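Local coordinates for protein mannitol dehydrogenase (PDB 1LJ8) that binds NAD and probably catalyses the NAD-dependent interconversion of mannitol and fructose as a long-chain dehydrogenase, at residues A[171-176]-A[181-186]; A[304-309]-A[320-325]; A[42-47]-A[83-88]; A[136-141]-A[200-205]. All blocks are in the same frame, centred on the assembly; numbering follows the deposited sequence.

Contact 1: A[171-176]-A[181-186]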
loop_
_atom_site.group_PDB
_atom_site.type_symbol
_atom_site.label_atom_id
_atom_site.label_comp_id
_atom_site.label_asym_id
_atom_site.label_seq_id
_atom_site.Cartn_x
_atom_site.Cartn_y
_atom_site.Cartn_z
ATOM N N ALA A 171 -10.159 -20.479 7.552
ATOM C CA ALA A 171 -9.875 -21.913 7.604
ATOM C C ALA A 171 -8.722 -22.201 8.575
ATOM O O ALA A 171 -8.718 -23.230 9.272
ATOM C CB ALA A 171 -9.547 -22.469 6.178
ATOM N N ALA A 172 -7.713 -21.322 8.634
ATOM C CA ALA A 172 -6.602 -21.544 9.536
ATOM C C ALA A 172 -7.050 -21.425 10.995
ATOM O O ALA A 172 -6.607 -22.210 11.838
ATOM C CB ALA A 172 -5.451 -20.520 9.289
ATOM N N LEU A 173 -7.895 -20.433 11.282
ATOM C CA LEU A 173 -8.320 -20.245 12.675
ATOM C C LEU A 173 -9.164 -21.428 13.128
ATOM O O LEU A 173 -9.027 -21.873 14.254
ATOM C CB LEU A 173 -9.080 -18.931 12.829
ATOM C CG LEU A 173 -8.140 -17.687 12.704
ATOM C CD1 LEU A 173 -8.989 -16.422 12.619
ATOM C CD2 LEU A 173 -7.209 -17.575 13.920
ATOM N N THR A 174 -10.011 -21.934 12.245
ATOM C CA THR A 174 -10.833 -23.101 12.589
ATOM C C THR A 174 -9.946 -24.303 12.936
ATOM O O THR A 174 -10.162 -24.992 13.956
ATOM C CB THR A 174 -11.761 -23.436 11.424
ATOM O OG1 THR A 174 -12.667 -22.339 11.235
ATOM C CG2 THR A 174 -12.548 -24.734 11.705
ATOM N N GLN A 175 -8.930 -24.543 12.107
ATOM C CA GLN A 175 -7.981 -25.646 12.333
ATOM C C GLN A 175 -7.203 -25.446 13.643
ATOM O O GLN A 175 -7.008 -26.417 14.412
ATOM C CB GLN A 175 -7.018 -25.747 11.137
ATOM C CG GLN A 175 -6.096 -26.984 11.153
ATOM C CD GLN A 175 -5.444 -27.220 9.805
ATOM O OE1 GLN A 175 -6.138 -27.379 8.795
ATOM N NE2 GLN A 175 -4.110 -27.265 9.774
ATOM N N ARG A 176 -6.736 -24.217 13.910
ATOM C CA ARG A 176 -6.031 -23.963 15.165
ATOM C C ARG A 176 -6.935 -24.286 16.364
ATOM O O ARG A 176 -6.501 -24.961 17.318
ATOM C CB ARG A 176 -5.535 -22.492 15.288
ATOM C CG ARG A 176 -4.435 -22.150 14.262
ATOM C CD ARG A 176 -4.133 -20.633 14.244
ATOM N NE ARG A 176 -3.202 -20.222 15.305
ATOM C CZ ARG A 176 -1.888 -20.089 15.157
ATOM N NH1 ARG A 176 -1.303 -20.313 13.982
ATOM N NH2 ARG A 176 -1.137 -19.784 16.200
ATOM N N ILE A 181 -4.906 -24.746 19.555
ATOM C CA ILE A 181 -3.822 -23.785 19.292
ATOM C C ILE A 181 -4.413 -22.366 19.376
ATOM O O ILE A 181 -5.485 -22.107 18.824
ATOM C CB ILE A 181 -3.227 -24.075 17.884
ATOM C CG1 ILE A 181 -2.474 -25.433 17.939
ATOM C CG2 ILE A 181 -2.301 -22.947 17.428
ATOM C CD1 ILE A 181 -1.940 -25.914 16.576
ATOM N N PRO A 182 -3.739 -21.444 20.089
ATOM C CA PRO A 182 -4.282 -20.078 20.193
ATOM C C PRO A 182 -4.280 -19.318 18.872
ATOM O O PRO A 182 -3.509 -19.626 17.959
ATOM C CB PRO A 182 -3.397 -19.389 21.226
ATOM C CG PRO A 182 -2.186 -20.189 21.302
ATOM C CD PRO A 182 -2.521 -21.613 20.888
ATOM N N ALA A 183 -5.141 -18.321 18.802
ATOM C CA ALA A 183 -5.252 -17.476 17.619
ATOM C C ALA A 183 -3.951 -16.714 17.364
ATOM O O ALA A 183 -3.102 -16.574 18.251
ATOM C CB ALA A 183 -6.376 -16.449 17.833
ATOM N N PHE A 184 -3.797 -16.241 16.134
ATOM C CA PHE A 184 -2.674 -15.355 15.791
ATOM C C PHE A 184 -3.265 -13.919 15.728
ATOM O O PHE A 184 -4.470 -13.743 15.763
ATOM C CB PHE A 184 -2.077 -15.713 14.422
ATOM C CG PHE A 184 -3.102 -16.076 13.370
ATOM C CD1 PHE A 184 -3.985 -15.121 12.848
ATOM C CD2 PHE A 184 -3.123 -17.381 12.854
ATOM C CE1 PHE A 184 -4.870 -15.440 11.822
ATOM C CE2 PHE A 184 -4.008 -17.718 11.831
ATOM C CZ PHE A 184 -4.873 -16.747 11.317
ATOM N N THR A 185 -2.409 -12.900 15.705
ATOM C CA THR A 185 -2.834 -11.517 15.531
ATOM C C THR A 185 -2.856 -11.318 14.007
ATOM O O THR A 185 -2.040 -11.920 13.281
ATOM C CB THR A 185 -1.758 -10.540 16.102
ATOM O OG1 THR A 185 -1.643 -10.726 17.517
ATOM C CG2 THR A 185 -2.112 -9.084 15.804
ATOM N N VAL A 186 -3.789 -10.526 13.509
ATOM C CA VAL A 186 -3.819 -10.182 12.079
ATOM C C VAL A 186 -3.362 -8.717 12.036
ATOM O O VAL A 186 -4.008 -7.814 12.595
ATOM C CB VAL A 186 -5.193 -10.315 11.440
ATOM C CG1 VAL A 186 -5.059 -10.044 9.905
ATOM C CG2 VAL A 186 -5.686 -11.756 11.590
#

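Contact 2: A[304-309]-A[320-325]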
loop_
_atom_site.group_PDB
_atom_site.type_symbol
_atom_site.label_atom_id
_atom_site.label_comp_id
_atom_site.label_asym_id
_atom_site.label_seq_id
_atom_site.Cartn_x
_atom_site.Cartn_y
_atom_site.Cartn_z
ATOM N N LEU A 304 -1.828 11.053 -5.143
ATOM C CA LEU A 304 -2.872 10.996 -6.190
ATOM C C LEU A 304 -3.059 12.315 -6.895
ATOM O O LEU A 304 -3.275 12.363 -8.118
ATOM C CB LEU A 304 -4.235 10.537 -5.660
ATOM C CG LEU A 304 -4.452 9.096 -5.252
ATOM C CD1 LEU A 304 -5.970 8.787 -5.333
ATOM C CD2 LEU A 304 -3.741 8.136 -6.238
ATOM N N ALA A 305 -2.967 13.408 -6.143
ATOM C CA ALA A 305 -3.122 14.724 -6.774
ATOM C C ALA A 305 -2.020 14.997 -7.803
ATOM O O ALA A 305 -2.246 15.668 -8.811
ATOM C CB ALA A 305 -3.123 15.838 -5.692
ATOM N N LEU A 306 -0.828 14.484 -7.558
ATOM C CA LEU A 306 0.263 14.680 -8.518
ATOM C C LEU A 306 0.298 13.705 -9.695
ATOM O O LEU A 306 0.686 14.034 -10.842
ATOM C CB LEU A 306 1.619 14.474 -7.825
ATOM C CG LEU A 306 1.988 15.372 -6.656
ATOM C CD1 LEU A 306 3.282 14.850 -5.934
ATOM C CD2 LEU A 306 2.206 16.769 -7.271
ATOM N N THR A 307 -0.102 12.488 -9.395
ATOM C CA THR A 307 0.142 11.405 -10.346
ATOM C C THR A 307 -0.620 11.331 -11.653
ATOM O O THR A 307 -0.024 10.994 -12.702
ATOM C CB THR A 307 0.077 10.067 -9.578
ATOM O OG1 THR A 307 0.939 9.124 -10.247
ATOM C CG2 THR A 307 -1.358 9.480 -9.539
ATOM N N TYR A 308 -1.898 11.667 -11.659
ATOM C CA TYR A 308 -2.642 11.592 -12.912
ATOM C C TYR A 308 -2.319 12.819 -13.758
ATOM O O TYR A 308 -2.110 12.694 -14.962
ATOM C CB TYR A 308 -4.149 11.434 -12.655
ATOM C CG TYR A 308 -4.416 10.146 -11.890
ATOM C CD1 TYR A 308 -4.909 10.186 -10.593
ATOM C CD2 TYR A 308 -4.082 8.874 -12.446
ATOM C CE1 TYR A 308 -5.076 8.981 -9.828
ATOM C CE2 TYR A 308 -4.234 7.669 -11.683
ATOM C CZ TYR A 308 -4.731 7.750 -10.385
ATOM O OH TYR A 308 -4.861 6.599 -9.614
ATOM N N LEU A 309 -2.309 13.996 -13.135
ATOM C CA LEU A 309 -1.898 15.193 -13.855
ATOM C C LEU A 309 -0.481 15.019 -14.393
ATOM O O LEU A 309 -0.193 15.427 -15.524
ATOM C CB LEU A 309 -1.894 16.410 -12.917
ATOM C CG LEU A 309 -3.303 16.830 -12.506
ATOM C CD1 LEU A 309 -3.171 17.848 -11.340
ATOM C CD2 LEU A 309 -4.030 17.473 -13.699
ATOM N N GLU A 320 10.053 14.173 -10.916
ATOM C CA GLU A 320 9.865 15.070 -12.077
ATOM C C GLU A 320 8.745 16.043 -11.785
ATOM O O GLU A 320 8.849 17.215 -12.140
ATOM C CB GLU A 320 9.520 14.297 -13.323
ATOM C CG GLU A 320 10.737 13.519 -13.794
ATOM C CD GLU A 320 10.464 12.649 -14.959
ATOM O OE1 GLU A 320 9.304 12.280 -15.216
ATOM O OE2 GLU A 320 11.452 12.287 -15.633
ATOM N N THR A 321 7.667 15.566 -11.158
ATOM C CA THR A 321 6.591 16.493 -10.813
ATOM C C THR A 321 7.096 17.491 -9.777
ATOM O O THR A 321 6.688 18.650 -9.783
ATOM C CB THR A 321 5.324 15.793 -10.221
ATOM O OG1 THR A 321 5.608 15.264 -8.898
ATOM C CG2 THR A 321 4.831 14.705 -11.188
HETATM N N MSE A 322 8.015 17.078 -8.900
HETATM C CA MSE A 322 8.512 17.997 -7.903
HETATM C C MSE A 322 9.478 19.008 -8.514
HETATM O O MSE A 322 9.791 20.008 -7.834
HETATM C CB MSE A 322 9.204 17.261 -6.748
HETATM C CG MSE A 322 8.264 16.404 -5.919
HETATM SE SE MSE A 322 6.874 17.473 -4.948
HETATM C CE MSE A 322 5.617 17.318 -6.187
ATOM N N ASN A 323 9.945 18.748 -9.741
ATOM C CA ASN A 323 10.833 19.715 -10.423
ATOM C C ASN A 323 9.985 20.712 -11.234
ATOM O O ASN A 323 10.530 21.595 -11.904
ATOM C CB ASN A 323 11.858 19.010 -11.334
ATOM C CG ASN A 323 12.883 18.184 -10.522
ATOM O OD1 ASN A 323 13.131 18.482 -9.353
ATOM N ND2 ASN A 323 13.463 17.161 -11.139
ATOM N N ASP A 324 8.660 20.562 -11.165
ATOM C CA ASP A 324 7.730 21.484 -11.842
ATOM C C ASP A 324 7.114 22.365 -10.743
ATOM O O ASP A 324 6.284 21.908 -9.930
ATOM C CB ASP A 324 6.634 20.691 -12.579
ATOM C CG ASP A 324 5.761 21.594 -13.450
ATOM O OD1 ASP A 324 5.461 22.720 -13.009
ATOM O OD2 ASP A 324 5.374 21.180 -14.563
ATOM N N PRO A 325 7.490 23.657 -10.698
ATOM C CA PRO A 325 6.921 24.473 -9.634
ATOM C C PRO A 325 5.414 24.586 -9.577
ATOM O O PRO A 325 4.881 24.873 -8.515
ATOM C CB PRO A 325 7.604 25.856 -9.824
ATOM C CG PRO A 325 8.850 25.543 -10.627
ATOM C CD PRO A 325 8.411 24.437 -11.550
#

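Contact 3: A[42-47]-A[83-88]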
loop_
_atom_site.group_PDB
_atom_site.type_symbol
_atom_site.label_atom_id
_atom_site.label_comp_id
_atom_site.label_asym_id
_atom_site.label_seq_id
_atom_site.Cartn_x
_atom_site.Cartn_y
_atom_site.Cartn_z
ATOM N N GLN A 42 8.390 -4.195 6.857
ATOM C CA GLN A 42 8.347 -5.212 7.918
ATOM C C GLN A 42 9.520 -6.188 7.894
ATOM O O GLN A 42 10.077 -6.525 8.959
ATOM C CB GLN A 42 7.047 -6.049 7.855
ATOM C CG GLN A 42 5.745 -5.210 7.927
ATOM C CD GLN A 42 5.209 -4.924 6.535
ATOM O OE1 GLN A 42 4.788 -5.851 5.825
ATOM N NE2 GLN A 42 5.237 -3.651 6.122
ATOM N N ALA A 43 9.906 -6.687 6.713
ATOM C CA ALA A 43 11.035 -7.635 6.696
ATOM C C ALA A 43 12.342 -6.896 7.081
ATOM O O ALA A 43 13.251 -7.474 7.701
ATOM C CB ALA A 43 11.182 -8.281 5.295
ATOM N N TYR A 44 12.419 -5.626 6.693
ATOM C CA TYR A 44 13.580 -4.790 7.025
ATOM C C TYR A 44 13.734 -4.677 8.574
ATOM O O TYR A 44 14.804 -4.935 9.130
ATOM C CB TYR A 44 13.356 -3.405 6.422
ATOM C CG TYR A 44 14.295 -2.326 6.926
ATOM C CD1 TYR A 44 15.625 -2.273 6.503
ATOM C CD2 TYR A 44 13.847 -1.387 7.848
ATOM C CE1 TYR A 44 16.500 -1.279 7.009
ATOM C CE2 TYR A 44 14.710 -0.393 8.355
ATOM C CZ TYR A 44 16.032 -0.364 7.920
ATOM O OH TYR A 44 16.880 0.619 8.403
ATOM N N TYR A 45 12.670 -4.275 9.277
ATOM C CA TYR A 45 12.783 -4.140 10.742
ATOM C C TYR A 45 13.022 -5.479 11.424
ATOM O O TYR A 45 13.746 -5.565 12.398
ATOM C CB TYR A 45 11.520 -3.516 11.324
ATOM C CG TYR A 45 11.400 -2.013 11.131
ATOM C CD1 TYR A 45 10.441 -1.474 10.271
ATOM C CD2 TYR A 45 12.182 -1.132 11.899
ATOM C CE1 TYR A 45 10.245 -0.099 10.171
ATOM C CE2 TYR A 45 11.981 0.236 11.831
ATOM C CZ TYR A 45 11.009 0.751 10.959
ATOM O OH TYR A 45 10.787 2.105 10.879
ATOM N N THR A 46 12.406 -6.540 10.921
ATOM C CA THR A 46 12.595 -7.834 11.537
ATOM C C THR A 46 14.048 -8.313 11.365
ATOM O O THR A 46 14.638 -8.863 12.286
ATOM C CB THR A 46 11.589 -8.841 10.952
ATOM O OG1 THR A 46 10.262 -8.308 11.133
ATOM C CG2 THR A 46 11.729 -10.175 11.680
ATOM N N ASP A 47 14.634 -8.038 10.209
ATOM C CA ASP A 47 16.018 -8.415 9.923
ATOM C C ASP A 47 16.910 -7.559 10.844
ATOM O O ASP A 47 17.889 -8.080 11.424
ATOM C CB ASP A 47 16.332 -8.127 8.427
ATOM C CG ASP A 47 17.810 -8.286 8.079
ATOM O OD1 ASP A 47 18.211 -9.427 7.755
ATOM O OD2 ASP A 47 18.572 -7.275 8.114
ATOM N N PHE A 83 17.455 -11.318 -0.377
ATOM C CA PHE A 83 17.218 -10.287 -1.382
ATOM C C PHE A 83 17.942 -9.052 -0.887
ATOM O O PHE A 83 18.196 -8.931 0.322
ATOM C CB PHE A 83 15.718 -10.006 -1.616
ATOM C CG PHE A 83 14.969 -9.524 -0.401
ATOM C CD1 PHE A 83 14.869 -8.143 -0.139
ATOM C CD2 PHE A 83 14.406 -10.431 0.487
ATOM C CE1 PHE A 83 14.210 -7.677 1.016
ATOM C CE2 PHE A 83 13.738 -9.991 1.653
ATOM C CZ PHE A 83 13.639 -8.597 1.929
ATOM N N THR A 84 18.248 -8.152 -1.813
ATOM C CA THR A 84 18.972 -6.936 -1.472
ATOM C C THR A 84 17.993 -5.783 -1.238
ATOM O O THR A 84 17.071 -5.548 -2.049
ATOM C CB THR A 84 19.907 -6.489 -2.645
ATOM O OG1 THR A 84 20.678 -7.621 -3.123
ATOM C CG2 THR A 84 20.873 -5.407 -2.189
ATOM N N LEU A 85 18.230 -5.059 -0.155
ATOM C CA LEU A 85 17.487 -3.840 0.141
ATOM C C LEU A 85 18.454 -2.743 -0.346
ATOM O O LEU A 85 19.573 -2.616 0.167
ATOM C CB LEU A 85 17.216 -3.721 1.620
ATOM C CG LEU A 85 16.372 -2.452 1.890
ATOM C CD1 LEU A 85 15.253 -2.747 2.857
ATOM C CD2 LEU A 85 17.285 -1.405 2.432
ATOM N N TYR A 86 18.029 -1.961 -1.328
ATOM C CA TYR A 86 18.895 -0.948 -1.948
ATOM C C TYR A 86 18.259 0.414 -1.703
ATOM O O TYR A 86 17.304 0.795 -2.399
ATOM C CB TYR A 86 18.971 -1.283 -3.438
ATOM C CG TYR A 86 19.895 -0.441 -4.316
ATOM C CD1 TYR A 86 20.927 0.308 -3.766
ATOM C CD2 TYR A 86 19.748 -0.453 -5.704
ATOM C CE1 TYR A 86 21.837 1.055 -4.616
ATOM C CE2 TYR A 86 20.638 0.268 -6.544
ATOM C CZ TYR A 86 21.670 1.005 -5.977
ATOM O OH TYR A 86 22.567 1.673 -6.799
ATOM N N GLU A 87 18.802 1.144 -0.726
ATOM C CA GLU A 87 18.275 2.469 -0.379
ATOM C C GLU A 87 18.783 3.506 -1.365
ATOM O O GLU A 87 19.950 3.505 -1.711
ATOM C CB GLU A 87 18.691 2.865 1.059
ATOM C CG GLU A 87 18.083 1.968 2.172
ATOM C CD GLU A 87 18.552 2.360 3.561
ATOM O OE1 GLU A 87 19.584 3.077 3.640
ATOM O OE2 GLU A 87 17.907 1.927 4.563
ATOM N N LEU A 88 17.894 4.368 -1.854
ATOM C CA LEU A 88 18.286 5.395 -2.822
ATOM C C LEU A 88 17.823 6.763 -2.320
ATOM O O LEU A 88 16.662 6.934 -1.998
ATOM C CB LEU A 88 17.651 5.087 -4.173
ATOM C CG LEU A 88 18.035 3.751 -4.829
ATOM C CD1 LEU A 88 17.011 3.395 -5.936
ATOM C CD2 LEU A 88 19.438 3.867 -5.382
HETATM O O HOH W 1 18.937 1.320 6.773
#

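Contact 4: A[136-141]-A[200-205]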
loop_
_atom_site.group_PDB
_atom_site.type_symbol
_atom_site.label_atom_id
_atom_site.label_comp_id
_atom_site.label_asym_id
_atom_site.label_seq_id
_atom_site.Cartn_x
_atom_site.Cartn_y
_atom_site.Cartn_z
ATOM N N TYR A 136 -9.615 -5.398 0.980
ATOM C CA TYR A 136 -10.430 -5.682 2.162
ATOM C C TYR A 136 -11.935 -5.811 1.934
ATOM O O TYR A 136 -12.684 -6.182 2.850
ATOM C CB TYR A 136 -10.141 -4.635 3.244
ATOM C CG TYR A 136 -8.678 -4.652 3.691
ATOM C CD1 TYR A 136 -7.665 -4.109 2.889
ATOM C CD2 TYR A 136 -8.323 -5.295 4.875
ATOM C CE1 TYR A 136 -6.321 -4.212 3.271
ATOM C CE2 TYR A 136 -6.963 -5.427 5.287
ATOM C CZ TYR A 136 -5.977 -4.877 4.470
ATOM O OH TYR A 136 -4.662 -5.006 4.855
ATOM N N CYS A 137 -12.354 -5.465 0.728
ATOM C CA CYS A 137 -13.733 -5.620 0.324
ATOM C C CYS A 137 -14.775 -4.925 1.179
ATOM O O CYS A 137 -15.835 -5.518 1.444
ATOM C CB CYS A 137 -14.065 -7.120 0.252
ATOM S SG CYS A 137 -12.915 -8.026 -0.857
ATOM N N ILE A 138 -14.479 -3.719 1.666
ATOM C CA ILE A 138 -15.502 -2.967 2.412
ATOM C C ILE A 138 -15.852 -1.799 1.494
ATOM O O ILE A 138 -14.947 -1.121 0.977
ATOM C CB ILE A 138 -14.982 -2.355 3.748
ATOM C CG1 ILE A 138 -14.672 -3.466 4.752
ATOM C CG2 ILE A 138 -16.052 -1.330 4.309
ATOM C CD1 ILE A 138 -15.871 -4.147 5.274
ATOM N N ASP A 139 -17.144 -1.569 1.268
ATOM C CA ASP A 139 -17.616 -0.449 0.427
ATOM C C ASP A 139 -17.592 0.791 1.348
ATOM O O ASP A 139 -18.375 0.866 2.305
ATOM C CB ASP A 139 -19.047 -0.751 -0.041
ATOM C CG ASP A 139 -19.655 0.344 -0.931
ATOM O OD1 ASP A 139 -19.218 1.518 -0.905
ATOM O OD2 ASP A 139 -20.619 0.001 -1.661
ATOM N N ASP A 140 -16.688 1.744 1.094
ATOM C CA ASP A 140 -16.591 2.939 1.945
ATOM C C ASP A 140 -17.808 3.857 1.960
ATOM O O ASP A 140 -17.999 4.595 2.920
ATOM C CB ASP A 140 -15.341 3.737 1.573
ATOM C CG ASP A 140 -14.093 2.940 1.790
ATOM O OD1 ASP A 140 -13.916 2.495 2.939
ATOM O OD2 ASP A 140 -13.317 2.725 0.833
ATOM N N SER A 141 -18.648 3.829 0.938
ATOM C CA SER A 141 -19.797 4.728 0.991
ATOM C C SER A 141 -20.769 4.348 2.096
ATOM O O SER A 141 -21.331 5.228 2.748
ATOM C CB SER A 141 -20.568 4.775 -0.326
ATOM O OG SER A 141 -20.975 3.488 -0.755
ATOM N N ARG A 200 -10.486 -5.952 10.902
ATOM C CA ARG A 200 -11.427 -6.538 11.855
ATOM C C ARG A 200 -12.850 -6.563 11.303
ATOM O O ARG A 200 -13.505 -7.617 11.337
ATOM C CB ARG A 200 -11.424 -5.741 13.164
ATOM C CG ARG A 200 -12.383 -6.305 14.229
ATOM C CD ARG A 200 -12.155 -5.518 15.517
ATOM N NE ARG A 200 -13.110 -5.835 16.567
ATOM C CZ ARG A 200 -14.339 -5.323 16.639
ATOM N NH1 ARG A 200 -14.781 -4.455 15.724
ATOM N NH2 ARG A 200 -15.139 -5.702 17.627
ATOM N N LYS A 201 -13.330 -5.430 10.773
ATOM C CA LYS A 201 -14.696 -5.370 10.258
ATOM C C LYS A 201 -14.944 -6.356 9.127
ATOM O O LYS A 201 -15.990 -7.039 9.082
ATOM C CB LYS A 201 -15.027 -3.960 9.761
ATOM C CG LYS A 201 -16.498 -3.775 9.433
ATOM C CD LYS A 201 -16.671 -2.366 8.857
ATOM C CE LYS A 201 -18.132 -1.931 8.847
ATOM N NZ LYS A 201 -18.236 -0.664 8.075
ATOM N N ALA A 202 -13.972 -6.436 8.220
ATOM C CA ALA A 202 -14.081 -7.329 7.097
ATOM C C ALA A 202 -14.052 -8.796 7.513
ATOM O O ALA A 202 -14.918 -9.580 7.063
ATOM C CB ALA A 202 -12.951 -7.032 6.107
ATOM N N LEU A 203 -13.056 -9.181 8.330
ATOM C CA LEU A 203 -12.962 -10.586 8.745
ATOM C C LEU A 203 -14.189 -11.006 9.534
ATOM O O LEU A 203 -14.732 -12.096 9.296
ATOM C CB LEU A 203 -11.693 -10.851 9.538
ATOM C CG LEU A 203 -11.469 -12.332 9.880
ATOM C CD1 LEU A 203 -11.389 -13.238 8.632
ATOM C CD2 LEU A 203 -10.193 -12.402 10.704
ATOM N N LEU A 204 -14.669 -10.137 10.427
ATOM C CA LEU A 204 -15.861 -10.482 11.207
ATOM C C LEU A 204 -17.084 -10.595 10.330
ATOM O O LEU A 204 -17.897 -11.522 10.519
ATOM C CB LEU A 204 -16.121 -9.446 12.320
ATOM C CG LEU A 204 -15.095 -9.458 13.461
ATOM C CD1 LEU A 204 -15.538 -8.391 14.510
ATOM C CD2 LEU A 204 -15.004 -10.845 14.128
ATOM N N ALA A 205 -17.242 -9.689 9.368
ATOM C CA ALA A 205 -18.408 -9.739 8.472
ATOM C C ALA A 205 -18.382 -11.041 7.670
ATOM O O ALA A 205 -19.411 -11.727 7.482
ATOM C CB ALA A 205 -18.402 -8.581 7.537
#

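Contact 1: A[171-176]-A[181-186]
The guanidinium of Arg-176 is sandwiched: CG2 of Ile-181 lies over one face, offset toward the rim, and CD2 of Phe-184 sits over the opposite face. The carbonyl of Pro-182 comes in at the edge. The Phe-184 ring is turned 71° to the guanidinium, and Arg-176 NH1 meets its edge at CD2 (3.6 Å). One face of that ring takes Leu-173, whose CD2 stands 3.8 Å from the Phe-184 ring centroid in a CH-pi contact, while CB of Ala-172 touches the rim at CE2 (4.0 Å).

Arg-176 grips a single oxygen side-on with two nitrogens: NE to Pro-182 O is 2.7 Å and NH2 to Pro-182 O is 3.0 Å, with the oxygen in the guanidinium plane. A bend at chi3 (83°) turns the guanidinium to that carbonyl. A backbone bond from Ile-181 N to Arg-176 O (2.8 Å) ties the chain leaving the helix back to its last turn. A leucine in place of Arg-176 would probably leave the Pro-182 carbonyl without both its donors and open a gap between Ile-181 and Phe-184.

NH1 also bonds Leu-119 O, tying this corner to the end of helix 112-119. Trp-217 of helix 212-221 packs on Leu-173 and Ala-183, and Phe-184 rests on Val-127 of strand 126-129. Helix 165-178 thus leads into strand 185-188, the outermost strand of the Rossmann sheet, which runs parallel to strand 126-129 beside it, as in a beta-alpha-beta crossover.

Contact 2: A[304-309]-A[320-325]
Leu-306 meets Thr-321 and Met-322 in a small, buried, mainly apolar contact within the C-terminal domain, between the long helix 289-313 and the short helical segment that follows it. Both methyls of Leu-306 do the touching. CD1 lies 3.4 Å from CE of Met-322, closer than usual van der Waals contact, and CD2 is 3.6 Å from the same CE, so the terminal methyl is met by both branches of the leucine. Met-322 is present as selenomethionine; bends at chi2 (-65°) and chi3 (94°) bring CE to the leucine, and the two side chains cross at about a right angle.

Beside it, OG1 of Thr-321 comes within 3.8 Å of Leu-306 CD1. This is contact without a bond across the interface, since the hydroxyl is hydrogen-bonded to Val-318 O one helical turn back. An alanine here instead of Leu-306 lacks both methyls and would probably open a gap in front of Met-322 CE, leaving that chain freer to turn.

Leu-371 of helix 371-375 and Phe-327 of helix 325-339 also pack on Thr-321. Just beyond the contact Asp-324 is the N-cap of helix 325-339, its OD1 bonded to Leu-326 N and its OD2 to Tyr-315 OH. Consecutive helices of the all-helical part of the C-terminal domain, related to that of 6-phosphogluconate dehydrogenase, thus pack on each other across the short connection after helix 289-313.

Contact 3: A[42-47]-A[83-88]
Tyr-44 and Leu-85 form the closest direct pair, CD1 of the tyrosine lying 3.7 Å from CD1 of the leucine. With CG anti to the backbone N (chi1 167°), the Tyr-44 ring is carried alongside Leu-85 and its hydroxyl to the level of Glu-87. Next to it, CB of Ala-43 touches the edge of the Phe-83 ring at CZ (4.2 Å). A water hydrogen-bonded to Tyr-44 OH (2.7 Å) and to Glu-87 OE2 joins these two side chains.

The second shell is polar, with two arginines. Arg-231 makes a salt bridge with Glu-87 OE2 and a cation-pi contact with the Tyr-44 ring, while Glu-95 N binds the other carboxylate oxygen, OE1, so both ends of the group are held. Arg-39 makes a cation-pi contact with Phe-83. Helix 42-50 packs across strand 83-87 of the Rossmann-domain sheet, the two short axes 10.9 Å apart at closest and inclined at 101°. The NAD-binding residues are near: the side chain of Phe-83 is about 8 Å from Gly-36, and that of Leu-85 about 8 Å from that of Thr-233.

Carbon packing at Phe-83 and Leu-85 gives way to a polar network at Glu-87, where the positive charge of Arg-231 is likely to offset the buried carboxylate and favour its ionised form.

Contact 4: A[136-141]-A[200-205]
Ile-138 and Ala-202 bring a small beta hairpin of the Rossmann domain against helix 195-210. The hairpin pairs strand 138-139, only weakly bonded, with the antiparallel strand 144-145, and the helix follows strand 185-188 of the main sheet.

From CB, which points toward the helix, Ile-138 sends out CG1 beside its own backbone N (chi1 -68°), and this methylene meets Ala-202 CB at 4.2 Å. The tip goes further: CD1 rests 4.1 Å from Ala-202 CA and equally close to CD of Lys-201. The isoleucine therefore lies on the helix surface in the angle between the alanine and the lysine chain, which passes it at about a right angle. Lys-201 stays extended along its whole length; its aliphatic part flanks Ile-138 while NZ runs on to a hydrogen bond with Gly-143 O, in the turn of the hairpin. One side chain thus serves both apolar packing and a polar tie.

Phe-166 of helix 165-178 covers Ala-202 and Cys-137 from another helix. Tyr-136, at the start of the segment, packs on Val-198 and Thr-199 and carries its hydroxyl to Asp-190 OD2 and Ser-188 OG. Asp-190 is an NAD-binding residue, so Tyr-136 is a second-shell neighbour that may help position it. At the start of the hairpin loop, Asp-139 OD1 accepts from Ser-141 N (3.0 Å), an Asx turn. The tightest approach to the helix is at the backbone, where Tyr-136 O lies 3.4 Å from Ala-202 CB.

Overall arrangement
Contacts 3, 4 and 1 belong to the Rossmann domain, while contact 2 lies in the C-terminal domain, about 44 Å centre to centre from contact 1 across the middle of the chain. Contact 3 closes first along the sequence; contact 1 then falls wholly between the two segments of contact 4, and contact 2 comes last. Contacts 1 and 3 reach the same mixed sheet, at strands 185-188 and 83-87, with centres about 28 Å apart. Contacts 1 and 4 are nearer, about 19 Å between centres, helix 195-210 being the next element after strand 185-188. None touches another: the four lie in separate parts of an enzyme whose NAD is bound between the two domains.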